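Local atomic coordinates of bifunctional endo-1,4-beta-xylanase A (Neocallimastix patriciarum, PDB entry 2VG9), a protein that hydrolyses internal beta-1,4 linkages of xylan as a family 11 endo-xylanase built on a beta jelly roll. Residues D71-D76 with G189-V194; L93-W98 with G170-S175; V107-Y112 with G146-G151; V130-A135 with F178-K183. One frame throughout, in Å; residues are numbered along the deposited sequence.

Interaction 1 (D71-D76 with G189-V194)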
loop_
_atom_site.group_PDB
_atom_site.type_symbol
_atom_site.label_atom_id
_atom_site.label_comp_id
_atom_site.label_asym_id
_atom_site.label_seq_id
_atom_site.Cartn_x
_atom_site.Cartn_y
_atom_site.Cartn_z
ATOM N N ASP A 71 4.134 16.155 -11.627
ATOM C CA ASP A 71 4.359 15.832 -13.044
ATOM C C ASP A 71 4.704 14.374 -13.253
ATOM O O ASP A 71 4.182 13.734 -14.170
ATOM C CB ASP A 71 5.452 16.715 -13.645
ATOM C CG ASP A 71 4.942 18.119 -14.011
ATOM O OD1 ASP A 71 3.713 18.309 -14.189
ATOM O OD2 ASP A 71 5.783 19.031 -14.118
ATOM N N TYR A 72 5.572 13.851 -12.384
ATOM C CA TYR A 72 6.025 12.475 -12.485
ATOM C C TYR A 72 6.271 11.926 -11.085
ATOM O O TYR A 72 6.885 12.593 -10.255
ATOM C CB TYR A 72 7.308 12.378 -13.342
ATOM C CG TYR A 72 7.661 10.964 -13.703
ATOM C CD1 TYR A 72 7.218 10.408 -14.900
ATOM C CD2 TYR A 72 8.428 10.170 -12.835
ATOM C CE1 TYR A 72 7.530 9.095 -15.240
ATOM C CE2 TYR A 72 8.765 8.837 -13.170
ATOM C CZ TYR A 72 8.300 8.310 -14.372
ATOM O OH TYR A 72 8.580 6.995 -14.722
ATOM N N ILE A 73 5.758 10.724 -10.811
ATOM C CA ILE A 73 6.073 10.032 -9.551
ATOM C C ILE A 73 6.497 8.626 -9.961
ATOM O O ILE A 73 5.733 7.908 -10.600
ATOM C CB ILE A 73 4.891 10.002 -8.538
ATOM C CG1 ILE A 73 4.375 11.418 -8.212
ATOM C CG2 ILE A 73 5.303 9.207 -7.219
ATOM C CD1 ILE A 73 3.048 11.410 -7.351
ATOM N N GLY A 74 7.741 8.271 -9.645
ATOM C CA GLY A 74 8.253 6.929 -9.946
ATOM C C GLY A 74 8.452 6.098 -8.682
ATOM O O GLY A 74 8.795 6.641 -7.610
ATOM N N LEU A 75 8.230 4.789 -8.794
ATOM C CA LEU A 75 8.587 3.856 -7.715
ATOM C C LEU A 75 9.250 2.646 -8.354
ATOM O O LEU A 75 8.668 2.017 -9.247
ATOM C CB LEU A 75 7.370 3.445 -6.842
ATOM C CG LEU A 75 7.607 2.513 -5.606
ATOM C CD1 LEU A 75 6.577 2.759 -4.505
ATOM C CD2 LEU A 75 7.556 1.023 -5.980
ATOM N N ASP A 76 10.458 2.326 -7.880
ATOM C CA ASP A 76 11.204 1.180 -8.373
ATOM C C ASP A 76 11.419 0.294 -7.179
ATOM O O ASP A 76 11.751 0.791 -6.113
ATOM C CB ASP A 76 12.553 1.616 -8.937
ATOM C CG ASP A 76 12.421 2.494 -10.149
ATOM O OD1 ASP A 76 11.797 2.071 -11.107
ATOM O OD2 ASP A 76 12.947 3.626 -10.150
ATOM N N GLY A 189 -7.764 14.011 -4.161
ATOM C CA GLY A 189 -7.334 14.955 -3.124
ATOM C C GLY A 189 -5.826 15.141 -3.077
ATOM O O GLY A 189 -5.131 14.862 -4.048
ATOM N N ASN A 190 -5.321 15.619 -1.949
ATOM C CA ASN A 190 -3.889 15.972 -1.842
ATOM C C ASN A 190 -3.063 14.725 -1.499
ATOM O O ASN A 190 -3.479 13.914 -0.681
ATOM C CB ASN A 190 -3.675 17.033 -0.767
ATOM C CG ASN A 190 -4.288 18.392 -1.125
ATOM O OD1 ASN A 190 -4.326 18.795 -2.291
ATOM N ND2 ASN A 190 -4.741 19.117 -0.098
ATOM N N LEU A 191 -1.892 14.583 -2.103
ATOM C CA LEU A 191 -1.116 13.362 -1.898
ATOM C C LEU A 191 -0.507 13.258 -0.482
ATOM O O LEU A 191 0.337 14.056 -0.098
ATOM C CB LEU A 191 -0.055 13.219 -2.988
ATOM C CG LEU A 191 0.761 11.917 -2.980
ATOM C CD1 LEU A 191 -0.164 10.626 -3.112
ATOM C CD2 LEU A 191 1.766 12.038 -4.128
ATOM N N TYR A 192 -0.940 12.264 0.282
ATOM C CA TYR A 192 -0.429 12.015 1.608
ATOM C C TYR A 192 0.951 11.337 1.597
ATOM O O TYR A 192 1.861 11.797 2.261
ATOM C CB TYR A 192 -1.459 11.172 2.376
ATOM C CG TYR A 192 -1.069 10.760 3.782
ATOM C CD1 TYR A 192 -0.972 11.717 4.796
ATOM C CD2 TYR A 192 -0.830 9.419 4.112
ATOM C CE1 TYR A 192 -0.632 11.373 6.101
ATOM C CE2 TYR A 192 -0.486 9.049 5.443
ATOM C CZ TYR A 192 -0.395 10.047 6.429
ATOM O OH TYR A 192 -0.058 9.774 7.748
ATOM N N GLU A 193 1.080 10.217 0.878
ATOM C CA GLU A 193 2.323 9.422 0.816
ATOM C C GLU A 193 2.252 8.452 -0.356
ATOM O O GLU A 193 1.177 8.227 -0.934
ATOM C CB GLU A 193 2.475 8.566 2.073
ATOM C CG GLU A 193 1.449 7.402 2.072
ATOM C CD GLU A 193 1.434 6.603 3.359
ATOM O OE1 GLU A 193 2.504 6.428 3.978
ATOM O OE2 GLU A 193 0.343 6.159 3.756
ATOM N N VAL A 194 3.409 7.878 -0.694
ATOM C CA VAL A 194 3.518 6.819 -1.684
ATOM C C VAL A 194 4.435 5.800 -1.033
ATOM O O VAL A 194 5.620 6.074 -0.742
ATOM C CB VAL A 194 4.101 7.293 -3.052
ATOM C CG1 VAL A 194 4.285 6.108 -4.021
ATOM C CG2 VAL A 194 3.192 8.370 -3.721
#

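Interaction 2 (L93-W98 with G170-S175)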
loop_
_atom_site.group_PDB
_atom_site.type_symbol
_atom_site.label_atom_id
_atom_site.label_comp_id
_atom_site.label_asym_id
_atom_site.label_seq_id
_atom_site.Cartn_x
_atom_site.Cartn_y
_atom_site.Cartn_z
ATOM N N LEU A 93 1.270 -7.526 -1.974
ATOM C CA LEU A 93 2.382 -6.579 -2.066
ATOM C C LEU A 93 1.935 -5.472 -3.036
ATOM O O LEU A 93 1.608 -5.740 -4.216
ATOM C CB LEU A 93 3.619 -7.290 -2.614
ATOM C CG LEU A 93 4.937 -6.530 -2.789
ATOM C CD1 LEU A 93 5.461 -6.081 -1.451
ATOM C CD2 LEU A 93 5.958 -7.449 -3.537
ATOM N N CYS A 94 1.918 -4.236 -2.537
ATOM C CA CYS A 94 1.323 -3.143 -3.288
ATOM C C CYS A 94 1.949 -1.784 -3.006
ATOM O O CYS A 94 2.517 -1.559 -1.944
ATOM C CB CYS A 94 -0.200 -3.083 -3.020
ATOM S SG CYS A 94 -0.641 -2.741 -1.296
ATOM N N VAL A 95 1.823 -0.866 -3.956
ATOM C CA VAL A 95 2.051 0.554 -3.664
ATOM C C VAL A 95 0.817 0.994 -2.893
ATOM O O VAL A 95 -0.311 0.520 -3.176
ATOM C CB VAL A 95 2.149 1.430 -4.932
ATOM C CG1 VAL A 95 2.506 2.887 -4.611
ATOM C CG2 VAL A 95 3.116 0.852 -5.961
ATOM N N TYR A 96 1.017 1.891 -1.923
ATOM C CA TYR A 96 -0.040 2.259 -0.995
ATOM C C TYR A 96 0.033 3.730 -0.554
ATOM O O TYR A 96 1.113 4.284 -0.464
ATOM C CB TYR A 96 0.077 1.367 0.237
ATOM C CG TYR A 96 -0.873 1.712 1.356
ATOM C CD1 TYR A 96 -2.146 1.122 1.432
ATOM C CD2 TYR A 96 -0.499 2.597 2.354
ATOM C CE1 TYR A 96 -3.012 1.422 2.471
ATOM C CE2 TYR A 96 -1.374 2.929 3.404
ATOM C CZ TYR A 96 -2.623 2.345 3.457
ATOM O OH TYR A 96 -3.482 2.664 4.510
ATOM N N GLY A 97 -1.116 4.343 -0.279
ATOM C CA GLY A 97 -1.106 5.683 0.288
ATOM C C GLY A 97 -2.515 6.227 0.398
ATOM O O GLY A 97 -3.493 5.465 0.263
ATOM N N TRP A 98 -2.614 7.533 0.680
ATOM C CA TRP A 98 -3.928 8.227 0.737
ATOM C C TRP A 98 -3.960 9.504 -0.088
ATOM O O TRP A 98 -2.910 10.143 -0.299
ATOM C CB TRP A 98 -4.291 8.576 2.193
ATOM C CG TRP A 98 -4.496 7.377 3.106
ATOM C CD1 TRP A 98 -3.529 6.550 3.607
ATOM C CD2 TRP A 98 -5.739 6.909 3.638
ATOM N NE1 TRP A 98 -4.095 5.598 4.409
ATOM C CE2 TRP A 98 -5.451 5.785 4.438
ATOM C CE3 TRP A 98 -7.067 7.330 3.515
ATOM C CZ2 TRP A 98 -6.457 5.059 5.116
ATOM C CZ3 TRP A 98 -8.045 6.627 4.162
ATOM C CH2 TRP A 98 -7.736 5.491 4.971
ATOM N N GLY A 170 10.175 -4.278 -10.259
ATOM C CA GLY A 170 10.022 -3.526 -11.476
ATOM C C GLY A 170 9.816 -2.047 -11.257
ATOM O O GLY A 170 9.951 -1.570 -10.148
ATOM N N HIS A 171 9.507 -1.336 -12.340
ATOM C CA HIS A 171 9.236 0.095 -12.299
ATOM C C HIS A 171 7.733 0.359 -12.323
ATOM O O HIS A 171 7.013 -0.267 -13.102
ATOM C CB HIS A 171 9.837 0.763 -13.525
ATOM C CG HIS A 171 9.489 2.213 -13.612
ATOM N ND1 HIS A 171 8.399 2.672 -14.324
ATOM C CD2 HIS A 171 10.027 3.293 -12.997
ATOM C CE1 HIS A 171 8.312 3.986 -14.182
ATOM N NE2 HIS A 171 9.278 4.381 -13.376
ATOM N N ILE A 172 7.266 1.251 -11.453
ATOM C CA ILE A 172 5.878 1.716 -11.491
ATOM C C ILE A 172 5.854 3.238 -11.668
ATOM O O ILE A 172 6.425 3.991 -10.863
ATOM C CB ILE A 172 5.099 1.334 -10.197
ATOM C CG1 ILE A 172 5.130 -0.209 -9.977
ATOM C CG2 ILE A 172 3.648 1.975 -10.182
ATOM C CD1 ILE A 172 4.680 -0.645 -8.610
ATOM N N THR A 173 5.190 3.672 -12.734
ATOM C CA THR A 173 4.865 5.076 -12.916
ATOM C C THR A 173 3.589 5.384 -12.142
ATOM O O THR A 173 2.473 5.416 -12.697
ATOM C CB THR A 173 4.746 5.466 -14.403
ATOM O OG1 THR A 173 5.815 4.845 -15.137
ATOM C CG2 THR A 173 4.758 7.018 -14.568
ATOM N N VAL A 174 3.779 5.617 -10.845
ATOM C CA VAL A 174 2.700 5.874 -9.908
ATOM C C VAL A 174 1.788 7.012 -10.436
ATOM O O VAL A 174 0.554 6.913 -10.369
ATOM C CB VAL A 174 3.278 6.215 -8.501
ATOM C CG1 VAL A 174 2.185 6.668 -7.548
ATOM C CG2 VAL A 174 4.041 4.975 -7.904
ATOM N N SER A 175 2.385 8.062 -11.007
ATOM C CA SER A 175 1.595 9.187 -11.534
ATOM C C SER A 175 0.656 8.788 -12.689
ATOM O O SER A 175 -0.356 9.450 -12.901
ATOM C CB SER A 175 2.531 10.343 -11.972
ATOM O OG SER A 175 3.660 9.868 -12.709
#

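Interaction 3 (V107-Y112 with G146-G151)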
loop_
_atom_site.group_PDB
_atom_site.type_symbol
_atom_site.label_atom_id
_atom_site.label_comp_id
_atom_site.label_asym_id
_atom_site.label_seq_id
_atom_site.Cartn_x
_atom_site.Cartn_y
_atom_site.Cartn_z
ATOM N N VAL A 107 -14.567 16.462 -2.701
ATOM C CA VAL A 107 -13.514 15.477 -2.961
ATOM C C VAL A 107 -13.554 14.399 -1.876
ATOM O O VAL A 107 -13.564 14.715 -0.700
ATOM C CB VAL A 107 -12.100 16.124 -2.896
ATOM C CG1 VAL A 107 -11.006 15.090 -3.222
ATOM C CG2 VAL A 107 -11.996 17.362 -3.786
ATOM N N PRO A 108 -13.513 13.111 -2.260
ATOM C CA PRO A 108 -13.481 12.085 -1.209
ATOM C C PRO A 108 -12.086 11.835 -0.597
ATOM O O PRO A 108 -11.045 12.138 -1.212
ATOM C CB PRO A 108 -14.001 10.833 -1.930
ATOM C CG PRO A 108 -13.590 11.033 -3.357
ATOM C CD PRO A 108 -13.490 12.521 -3.606
ATOM N N LEU A 109 -12.090 11.281 0.610
ATOM C CA LEU A 109 -10.891 10.783 1.258
ATOM C C LEU A 109 -10.613 9.439 0.596
ATOM O O LEU A 109 -11.530 8.624 0.477
ATOM C CB LEU A 109 -11.186 10.581 2.747
ATOM C CG LEU A 109 -10.172 10.490 3.905
ATOM C CD1 LEU A 109 -10.361 9.262 4.761
ATOM C CD2 LEU A 109 -8.693 10.739 3.572
ATOM N N VAL A 110 -9.378 9.200 0.146
ATOM C CA VAL A 110 -9.083 7.980 -0.646
ATOM C C VAL A 110 -7.897 7.245 -0.042
ATOM O O VAL A 110 -6.892 7.873 0.274
ATOM C CB VAL A 110 -8.774 8.328 -2.134
ATOM C CG1 VAL A 110 -8.204 7.129 -2.904
ATOM C CG2 VAL A 110 -10.012 8.896 -2.820
ATOM N N GLU A 111 -8.036 5.923 0.129
ATOM C CA GLU A 111 -6.913 5.008 0.382
ATOM C C GLU A 111 -6.728 4.247 -0.938
ATOM O O GLU A 111 -7.691 3.706 -1.488
ATOM C CB GLU A 111 -7.273 4.049 1.513
ATOM C CG GLU A 111 -6.203 3.047 1.937
ATOM C CD GLU A 111 -6.691 2.199 3.105
ATOM O OE1 GLU A 111 -5.910 1.959 4.045
ATOM O OE2 GLU A 111 -7.881 1.784 3.096
ATOM N N TYR A 112 -5.515 4.246 -1.481
ATOM C CA TYR A 112 -5.281 3.679 -2.815
ATOM C C TYR A 112 -4.248 2.528 -2.749
ATOM O O TYR A 112 -3.393 2.481 -1.839
ATOM C CB TYR A 112 -4.861 4.782 -3.812
ATOM C CG TYR A 112 -3.449 5.321 -3.600
ATOM C CD1 TYR A 112 -2.332 4.580 -4.042
ATOM C CD2 TYR A 112 -3.222 6.556 -2.959
ATOM C CE1 TYR A 112 -1.025 5.033 -3.862
ATOM C CE2 TYR A 112 -1.869 7.069 -2.788
ATOM C CZ TYR A 112 -0.791 6.272 -3.245
ATOM O OH TYR A 112 0.523 6.660 -3.127
ATOM N N GLY A 146 -14.317 2.287 8.032
ATOM C CA GLY A 146 -13.276 1.906 8.943
ATOM C C GLY A 146 -12.422 3.069 9.376
ATOM O O GLY A 146 -12.655 4.207 8.966
ATOM N N PRO A 147 -11.434 2.790 10.229
ATOM C CA PRO A 147 -10.466 3.785 10.674
ATOM C C PRO A 147 -9.637 4.331 9.506
ATOM O O PRO A 147 -9.406 3.631 8.528
ATOM C CB PRO A 147 -9.584 3.011 11.672
ATOM C CG PRO A 147 -9.749 1.568 11.274
ATOM C CD PRO A 147 -11.181 1.466 10.828
ATOM N N THR A 148 -9.167 5.556 9.663
ATOM C CA THR A 148 -8.698 6.396 8.586
ATOM C C THR A 148 -7.441 7.133 9.092
ATOM O O THR A 148 -7.163 7.116 10.299
ATOM C CB THR A 148 -9.899 7.329 8.233
ATOM O OG1 THR A 148 -10.518 6.927 6.996
ATOM C CG2 THR A 148 -9.570 8.772 8.247
ATOM N N ILE A 149 -6.676 7.765 8.195
ATOM C CA ILE A 149 -5.534 8.597 8.615
ATOM C C ILE A 149 -5.958 9.789 9.498
ATOM O O ILE A 149 -5.124 10.406 10.157
ATOM C CB ILE A 149 -4.705 9.142 7.396
ATOM C CG1 ILE A 149 -5.637 9.776 6.340
ATOM C CG2 ILE A 149 -3.747 8.040 6.871
ATOM C CD1 ILE A 149 -4.944 10.635 5.286
ATOM N N ASN A 150 -7.251 10.093 9.478
ATOM C CA ASN A 150 -7.858 11.231 10.181
ATOM C C ASN A 150 -8.491 10.891 11.542
ATOM O O ASN A 150 -8.901 11.793 12.285
ATOM C CB ASN A 150 -8.917 11.871 9.279
ATOM C CG ASN A 150 -8.312 12.665 8.146
ATOM O OD1 ASN A 150 -7.122 12.958 8.152
ATOM N ND2 ASN A 150 -9.124 13.011 7.161
ATOM N N GLY A 151 -8.596 9.604 11.870
ATOM C CA GLY A 151 -9.271 9.187 13.116
ATOM C C GLY A 151 -10.144 7.956 12.953
ATOM O O GLY A 151 -9.832 7.049 12.158
#

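Interaction 4 (V130-A135 with F178-K183)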
loop_
_atom_site.group_PDB
_atom_site.type_symbol
_atom_site.label_atom_id
_atom_site.label_comp_id
_atom_site.label_asym_id
_atom_site.label_seq_id
_atom_site.Cartn_x
_atom_site.Cartn_y
_atom_site.Cartn_z
ATOM N N VAL A 130 -6.676 -1.273 -18.033
ATOM C CA VAL A 130 -5.890 -0.193 -18.591
ATOM C C VAL A 130 -4.447 -0.687 -18.853
ATOM O O VAL A 130 -4.037 -1.722 -18.342
ATOM C CB VAL A 130 -5.905 1.060 -17.670
ATOM C CG1 VAL A 130 -7.340 1.630 -17.507
ATOM C CG2 VAL A 130 -5.265 0.746 -16.299
ATOM N N THR A 131 -3.699 0.036 -19.678
ATOM C CA THR A 131 -2.307 -0.327 -19.916
ATOM C C THR A 131 -1.420 0.722 -19.276
ATOM O O THR A 131 -1.507 1.888 -19.650
ATOM C CB THR A 131 -2.000 -0.435 -21.470
ATOM O OG1 THR A 131 -2.865 -1.406 -22.064
ATOM C CG2 THR A 131 -0.546 -0.860 -21.714
ATOM N N ILE A 132 -0.575 0.317 -18.324
ATOM C CA ILE A 132 0.348 1.226 -17.639
ATOM C C ILE A 132 1.713 0.511 -17.563
ATOM O O ILE A 132 1.770 -0.670 -17.256
ATOM C CB ILE A 132 -0.148 1.658 -16.196
ATOM C CG1 ILE A 132 -1.454 2.476 -16.292
ATOM C CG2 ILE A 132 0.918 2.477 -15.481
ATOM C CD1 ILE A 132 -2.320 2.559 -15.002
ATOM N N ASP A 133 2.800 1.224 -17.858
ATOM C CA ASP A 133 4.129 0.600 -17.873
ATOM C C ASP A 133 4.172 -0.677 -18.742
ATOM O O ASP A 133 4.875 -1.643 -18.428
ATOM C CB ASP A 133 4.632 0.325 -16.429
ATOM C CG ASP A 133 4.795 1.601 -15.619
ATOM O OD1 ASP A 133 5.393 2.566 -16.147
ATOM O OD2 ASP A 133 4.306 1.659 -14.472
ATOM N N GLY A 134 3.383 -0.677 -19.824
ATOM C CA GLY A 134 3.352 -1.759 -20.779
ATOM C C GLY A 134 2.612 -2.991 -20.288
ATOM O O GLY A 134 2.716 -4.070 -20.896
ATOM N N ALA A 135 1.897 -2.843 -19.169
ATOM C CA ALA A 135 1.256 -3.971 -18.518
ATOM C C ALA A 135 -0.216 -3.687 -18.255
ATOM O O ALA A 135 -0.625 -2.517 -18.107
ATOM C CB ALA A 135 1.967 -4.299 -17.196
ATOM N N PHE A 178 -2.474 7.390 -11.088
ATOM C CA PHE A 178 -3.320 8.533 -10.637
ATOM C C PHE A 178 -4.086 9.133 -11.825
ATOM O O PHE A 178 -5.275 9.466 -11.688
ATOM C CB PHE A 178 -2.508 9.637 -9.927
ATOM C CG PHE A 178 -1.768 9.184 -8.672
ATOM C CD1 PHE A 178 -2.053 7.952 -8.063
ATOM C CD2 PHE A 178 -0.808 10.026 -8.080
ATOM C CE1 PHE A 178 -1.360 7.540 -6.889
ATOM C CE2 PHE A 178 -0.131 9.639 -6.919
ATOM C CZ PHE A 178 -0.428 8.408 -6.310
ATOM N N LYS A 179 -3.414 9.281 -12.966
ATOM C CA LYS A 179 -4.025 9.863 -14.191
ATOM C C LYS A 179 -5.179 9.011 -14.701
ATOM O O LYS A 179 -6.254 9.536 -15.020
ATOM C CB LYS A 179 -3.003 9.999 -15.324
ATOM C CG LYS A 179 -2.125 11.240 -15.264
ATOM C CD LYS A 179 -1.117 11.232 -16.448
ATOM C CE LYS A 179 0.254 11.798 -16.024
ATOM N NZ LYS A 179 0.997 12.471 -17.163
ATOM N N GLU A 180 -4.954 7.696 -14.756
ATOM C CA GLU A 180 -6.005 6.731 -15.102
ATOM C C GLU A 180 -7.207 6.801 -14.199
ATOM O O GLU A 180 -8.338 6.719 -14.701
ATOM C CB GLU A 180 -5.473 5.286 -15.184
ATOM C CG GLU A 180 -4.564 5.040 -16.413
ATOM C CD GLU A 180 -5.304 5.029 -17.771
ATOM O OE1 GLU A 180 -6.545 5.111 -17.826
ATOM O OE2 GLU A 180 -4.630 4.928 -18.811
ATOM N N TRP A 181 -7.000 6.925 -12.877
ATOM C CA TRP A 181 -8.141 7.067 -11.962
ATOM C C TRP A 181 -8.887 8.393 -12.175
ATOM O O TRP A 181 -10.138 8.451 -12.179
ATOM C CB TRP A 181 -7.694 6.911 -10.510
ATOM C CG TRP A 181 -6.998 5.586 -10.185
ATOM C CD1 TRP A 181 -7.124 4.370 -10.834
ATOM C CD2 TRP A 181 -6.060 5.367 -9.115
ATOM N NE1 TRP A 181 -6.304 3.426 -10.227
ATOM C CE2 TRP A 181 -5.654 4.019 -9.172
ATOM C CE3 TRP A 181 -5.514 6.198 -8.125
ATOM C CZ2 TRP A 181 -4.725 3.483 -8.275
ATOM C CZ3 TRP A 181 -4.608 5.661 -7.234
ATOM C CH2 TRP A 181 -4.205 4.327 -7.328
ATOM N N ALA A 182 -8.109 9.460 -12.368
ATOM C CA ALA A 182 -8.636 10.778 -12.693
ATOM C C ALA A 182 -9.497 10.732 -13.966
ATOM O O ALA A 182 -10.574 11.323 -13.997
ATOM C CB ALA A 182 -7.491 11.777 -12.829
ATOM N N LYS A 183 -9.050 9.978 -14.970
ATOM C CA LYS A 183 -9.754 9.829 -16.246
ATOM C C LYS A 183 -11.140 9.212 -16.091
ATOM O O LYS A 183 -11.952 9.345 -16.997
ATOM C CB LYS A 183 -8.979 8.936 -17.201
ATOM C CG LYS A 183 -8.190 9.635 -18.259
ATOM C CD LYS A 183 -7.318 8.611 -18.972
ATOM C CE LYS A 183 -6.743 9.159 -20.255
ATOM N NZ LYS A 183 -5.684 10.179 -20.007
#

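Interaction 1 (D71-D76 with G189-V194)
Ile73 and Leu191 reach toward each other tip to tip, with CD1 of Ile73 3.5 Å from CD2 of Leu191. This is the nearest of three purely apolar contacts between the two segments. Beside it, CG2 of Ile73 approaches CG2 of Val194 at 4.2 Å, the two side chains meeting at a slant. The third pair meets differently: Leu75 and Val194 pass each other in opposite directions, and CD1 of Leu75 lies 4.1 Å from CG1 of Val194. Val194 thus spends one methyl on each partner, because CG1 stands anti to the backbone N (chi1 176°) while CG2 lies beside it. No hydrogen bond crosses the contact; the polar groups of the backbone are paired within the sheets instead, Leu75 with Ile172 and Gly74 with Tyr215. Strand 73-86 and strand 190-200 belong to different sheets of the jelly roll, so these methyl groups fill the space between the two layers. Phe178 of helix 174-182 touches both Ile73 and Leu191 and extends the same apolar patch. With four buried aliphatic side chains, the contact has no directional bond, consistent with the layers being held here by van der Waals packing and the burial of apolar surface.

Interaction 2 (L93-W98 with G170-S175)
Val95 and Val174 bring the backbones no nearer than 8.2 Å between their CA atoms, a spacing bridged by side chains where the two sheets of the beta jelly roll face each other. On one side runs strand 89-100; on the other, the edge strand 169-173 passes into helix 174-182. That change of direction goes through an inverse gamma turn centred on Thr173, marked by a weak hydrogen bond from Val174 N to Ile172 O. As a result Ile172, in the strand, and Val174, at the start of the helix, both turn their side chains toward Val95. The two methyls of Val95 divide the work. Val95 and Ile172 slide past each other in opposite directions, bringing CG2 of Val95 to 3.4 Å from CD1 of Ile172, tighter than usual carbon contact, while CG1 meets CG2 of Val174 at 4.2 Å. With CG1 of Ile172 beside its own backbone N (chi1 -57°) and the chain then extended, CD1 is carried forward to that tight meeting. Beyond the interlayer core, the same strand has a polar side, where Tyr96 OH also bonds Glu111 OE1. There Trp98 NE1 donates to Tyr96 OH at 3.0 Å along a bent path of 130°, the oxygen lying 32° out of the indole plane.

Interaction 3 (V107-Y112 with G146-G151)
Leu109 swings its CG anti to the backbone N (chi1 -160°), and a chi2 of -128°, away from the staggered positions, splays its two methyls toward the turn at Thr148-Gly151. Ile149 answers with CG1 set between its backbone N and carbonyl carbon (chi1 49°), which brings CD1 within 4.1 Å of Leu109 CD2. The tightest meeting is that of Leu109 with Thr148, tip to tip: CD1 lies 3.2 Å from OG1 and 3.6 Å from CG2. The hydroxyl therefore meets a methyl, with no hydrogen bond across the contact. Asn150 closes the rim, its ND2 4.2 Å from Leu109 CG, while its OD1 is bonded to Gln100 NE2. The turn is type I, its ends tied by Thr148 N to Gly151 O and, more loosely, by Gly151 N to Thr148 O at 3.3 Å. The Pro-Thr-Ile sequence at this hairpin tip is consistent with the thumb of family 11 xylanases, which overhangs the substrate cleft. Leu109 thus gives the tip an apolar seat at the approach to strand 110-115. Around it, Trp98 of strand 89-100 touches both Leu109 and Ile149, Phe156 of strand 153-163 backs Thr148, and Tyr192 of strand 190-200 touches Ile149.

Interaction 4 (V130-A135 with F178-K183)
Glu180 lays its CG against Ile132 and its carboxylate against Val130, and this is where the contact is close. Its chain is bent, chi1 and chi2 both -71°, so CG is presented to the isoleucine and the carboxylate is folded back along the strand toward the valine. Ile132 slides past in the opposite direction, its CD1 3.6 Å from Glu180 CG and its CG1 4.0 Å from the same atom. Val130 meets the acid head instead: its CG1 is 3.6 Å from OE1 of Glu180 and 4.0 Å from CD. Both hydrophobic residues are buried, Val130 also touching Tyr137 and Ile139, and Ile132 also touching Asp176 and His177 of the helix.

The other side is loose. Thr131, exposed between the two, directs its side chain away from the helix, where OG1 bonds Gln136 OE1. Glu180, itself partly exposed, keeps OE2 4.4 Å from Thr131 O, and no hydrogen bond or salt bridge joins the segments. Beyond the contact lies a type I' turn from Ile132 to Ala135, whose Asp133 OD1 is bonded to Thr173 OG1. Were Glu180 an alanine, Ile132 CD1 would probably lose the CG it rests on and Val130 CG1 its carboxylate neighbour, opening a gap between strand and helix.

The axes of strand 130-132 and helix 178-182 lie 10.3 Å apart at closest and run nearly antiparallel, at 157°. Such a lone helix, packed against the curved beta-sheet, is characteristic of the family 11 xylanase jelly roll.

Interactions 1 and 2, with centres about 8 Å apart, build one interlayer core: Val95 touches Val194, and Leu75 O is probably hydrogen-bonded to Ile172 N at 2.7 Å. Helix 174-182 serves both interaction 2 and interaction 4, and Phe178 passes from that helix to Ile73 and Tyr112. A probable bond between Thr173 OG1 and Asp133 OD1 ties the hairpin of interaction 4 to interaction 2. On the core side, Tyr112 OH meets Glu193 O at 2.8 Å, joining interaction 3 to interaction 1. Interaction 3 lies about 22 Å from interaction 4, centre to centre. On its cleft side Glu111, bonded through OE1 to Tyr96 OH (2.6 Å), sits in the Val-Glu-Tyr-Tyr motif that carries the nucleophile in relatives, and is probably the catalytic nucleophile.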